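PDB 3BFM: biotin protein ligase-like protein of unknown function from Silicibacter sp., which is of unknown function but resembles the biotin and lipoate protein ligases, enzymes that attach these cofactors to lysines of acceptor proteins. Local coordinates for residues Arg103-Ala111 against Trp122-Pro130. Sequence-based numbering, arbitrary orientation.
Sequences RCGRLRIAA and WLVVGLDLP
R108 and D128 meet diagonally across two antiparallel strands in a salt bridge, R108 NH2 to D128 OD1 at 3.2 Å. The guanidinium stands 71° to the carboxylate plane and reaches OD1 from the syn side, tilted out of that plane. A bend at chi3 (-73°) turns the R108 chain back toward the aspartate. One water, in the guanidinium plane, accepts from R108 NE at 3.0 Å and also touches D128 OD1. R106 lies along R108, its NH2 over one face of the R108 guanidinium, while D128 also touches R50 of the neighbouring strand 48-55.

Paired N-H...O bonds between R106 and D128, R108 and G126, and A110 and V124 zip the backbones together. On the other face, I109 CD1 presses on L123 CD2 at a tight 3.4 Å and also reaches V125 CG2; L107 CD2 packs against L127 CD1 at 3.9 Å. Helix 67-82 packs on L107, L123 and V125 of this row, and M65 of the preceding loop touches I109. W122 has CG between backbone N and carbonyl carbon (chi1 59°), which folds the indole back over A111, whose carbonyl carbon lies 3.6 Å above one ring face; W122 CZ3 touches A110 CB at 4.1 Å. W122 NE1 is hydrogen-bonded to E32 OE1 of helix 23-32. A serine in place of W122 would probably uncover the A110-A111 backbone and leave E32 without its indole donor. With helix 23-32 on one face and 67-82 on the other, these strands form a central beta hairpin of the mixed sheet in the biotin/lipoate ligase-like domain.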
# COMPACT_ATOMS: atom_id res chain seq x y z
N ARG A 103 -26.02 -15.24 -11.88
CA ARG A 103 -25.76 -13.97 -11.21
C ARG A 103 -25.61 -14.23 -9.73
O ARG A 103 -26.46 -14.86 -9.12
CB ARG A 103 -26.89 -13.00 -11.46
CG ARG A 103 -26.78 -11.67 -10.78
CD ARG A 103 -25.49 -10.82 -11.17
NE ARG A 103 -25.49 -9.66 -10.30
CZ ARG A 103 -26.21 -8.56 -10.49
NH1 ARG A 103 -26.93 -8.38 -11.59
NH2 ARG A 103 -26.19 -7.63 -9.56
N CYS A 104 -24.50 -13.75 -9.17
CA CYS A 104 -24.10 -14.10 -7.81
C CYS A 104 -23.20 -12.97 -7.33
O CYS A 104 -21.99 -13.07 -7.35
CB CYS A 104 -23.35 -15.42 -7.80
SG CYS A 104 -22.93 -16.03 -6.11
N GLY A 105 -23.83 -11.87 -6.98
CA GLY A 105 -23.09 -10.71 -6.48
C GLY A 105 -22.67 -9.72 -7.53
O GLY A 105 -23.00 -9.82 -8.72
N ARG A 106 -21.92 -8.73 -7.09
CA ARG A 106 -21.52 -7.66 -8.01
C ARG A 106 -20.41 -6.85 -7.40
O ARG A 106 -20.23 -6.81 -6.16
CB ARG A 106 -22.68 -6.73 -8.30
CG ARG A 106 -23.19 -6.11 -7.10
CD ARG A 106 -24.24 -5.06 -7.34
NE ARG A 106 -24.70 -4.59 -6.03
CZ ARG A 106 -25.61 -3.62 -5.86
NH1 ARG A 106 -26.14 -2.99 -6.91
NH2 ARG A 106 -25.97 -3.28 -4.62
N LEU A 107 -19.64 -6.24 -8.29
CA LEU A 107 -18.72 -5.18 -7.95
C LEU A 107 -19.34 -3.83 -8.30
O LEU A 107 -19.90 -3.66 -9.37
CB LEU A 107 -17.41 -5.33 -8.72
CG LEU A 107 -16.51 -6.50 -8.32
CD1 LEU A 107 -15.48 -6.77 -9.46
CD2 LEU A 107 -15.81 -6.26 -7.01
N ARG A 108 -19.20 -2.85 -7.41
CA ARG A 108 -19.70 -1.50 -7.62
C ARG A 108 -18.53 -0.56 -7.61
O ARG A 108 -17.49 -0.85 -6.98
CB ARG A 108 -20.72 -1.09 -6.53
CG ARG A 108 -22.06 -1.79 -6.71
CD ARG A 108 -23.09 -1.23 -5.77
NE ARG A 108 -22.83 -1.69 -4.42
CZ ARG A 108 -23.43 -1.22 -3.33
NH1 ARG A 108 -24.33 -0.25 -3.43
NH2 ARG A 108 -23.13 -1.71 -2.14
N ILE A 109 -18.72 0.59 -8.26
CA ILE A 109 -17.69 1.61 -8.30
C ILE A 109 -18.29 3.01 -8.12
O ILE A 109 -19.37 3.30 -8.70
CB ILE A 109 -16.84 1.50 -9.61
CG1 ILE A 109 -15.75 2.54 -9.59
CG2 ILE A 109 -17.67 1.65 -10.92
CD1 ILE A 109 -14.54 2.15 -10.45
N ALA A 110 -17.59 3.85 -7.35
CA ALA A 110 -17.96 5.25 -7.14
C ALA A 110 -16.71 6.07 -7.19
O ALA A 110 -15.59 5.58 -7.00
CB ALA A 110 -18.67 5.49 -5.78
N ALA A 111 -16.89 7.34 -7.49
CA ALA A 111 -15.77 8.25 -7.44
C ALA A 111 -16.18 9.69 -7.06
O ALA A 111 -17.37 10.01 -7.01
CB ALA A 111 -15.01 8.21 -8.78
N TRP A 122 -10.73 10.54 -5.22
CA TRP A 122 -10.88 9.17 -4.71
C TRP A 122 -11.76 8.34 -5.59
O TRP A 122 -12.60 8.86 -6.32
CB TRP A 122 -11.42 9.15 -3.28
CG TRP A 122 -12.73 9.80 -3.10
CD1 TRP A 122 -12.96 11.08 -2.64
CD2 TRP A 122 -14.04 9.23 -3.31
NE1 TRP A 122 -14.28 11.33 -2.59
CE2 TRP A 122 -14.98 10.22 -2.99
CE3 TRP A 122 -14.50 7.99 -3.77
CZ2 TRP A 122 -16.34 10.01 -3.09
CZ3 TRP A 122 -15.86 7.78 -3.86
CH2 TRP A 122 -16.76 8.80 -3.53
N LEU A 123 -11.59 7.03 -5.46
CA LEU A 123 -12.42 6.05 -6.09
C LEU A 123 -12.61 4.89 -5.12
O LEU A 123 -11.69 4.55 -4.40
CB LEU A 123 -11.73 5.60 -7.36
CG LEU A 123 -12.54 4.82 -8.38
CD1 LEU A 123 -12.20 5.25 -9.82
CD2 LEU A 123 -12.35 3.31 -8.18
N VAL A 124 -13.79 4.31 -5.08
CA VAL A 124 -14.07 3.15 -4.22
C VAL A 124 -14.64 2.04 -5.06
O VAL A 124 -15.52 2.29 -5.89
CB VAL A 124 -15.09 3.50 -3.10
CG1 VAL A 124 -15.59 2.25 -2.38
CG2 VAL A 124 -14.48 4.51 -2.12
N VAL A 125 -14.12 0.83 -4.87
CA VAL A 125 -14.70 -0.38 -5.47
C VAL A 125 -15.26 -1.26 -4.39
O VAL A 125 -14.58 -1.60 -3.43
CB VAL A 125 -13.65 -1.15 -6.30
CG1 VAL A 125 -14.24 -2.48 -6.78
CG2 VAL A 125 -13.21 -0.30 -7.42
N GLY A 126 -16.51 -1.67 -4.54
CA GLY A 126 -17.17 -2.48 -3.54
C GLY A 126 -17.55 -3.84 -4.08
O GLY A 126 -17.92 -3.94 -5.26
N LEU A 127 -17.42 -4.85 -3.23
CA LEU A 127 -17.82 -6.20 -3.53
C LEU A 127 -19.04 -6.54 -2.66
O LEU A 127 -19.06 -6.24 -1.45
CB LEU A 127 -16.64 -7.15 -3.20
CG LEU A 127 -16.95 -8.64 -3.28
CD1 LEU A 127 -17.34 -9.03 -4.73
CD2 LEU A 127 -15.78 -9.54 -2.75
N ASP A 128 -20.09 -7.08 -3.28
CA ASP A 128 -21.20 -7.68 -2.55
C ASP A 128 -21.35 -9.13 -3.05
O ASP A 128 -21.51 -9.36 -4.24
CB ASP A 128 -22.48 -6.91 -2.77
CG ASP A 128 -22.53 -5.58 -2.01
OD1 ASP A 128 -21.77 -4.64 -2.32
OD2 ASP A 128 -23.39 -5.46 -1.10
N LEU A 129 -21.24 -10.10 -2.15
CA LEU A 129 -21.29 -11.48 -2.55
C LEU A 129 -22.20 -12.26 -1.62
O LEU A 129 -21.92 -12.37 -0.40
CB LEU A 129 -19.87 -12.08 -2.56
CG LEU A 129 -19.65 -13.52 -3.03
CD1 LEU A 129 -19.83 -13.60 -4.56
CD2 LEU A 129 -18.26 -14.11 -2.64
N PRO A 130 -23.30 -12.79 -2.17
CA PRO A 130 -24.12 -13.69 -1.38
C PRO A 130 -23.47 -15.03 -1.13
O PRO A 130 -22.93 -15.61 -2.04
CB PRO A 130 -25.37 -13.84 -2.22
CG PRO A 130 -24.93 -13.63 -3.62
CD PRO A 130 -23.82 -12.63 -3.55
O HOH W 1 -21.02 -4.07 -4.63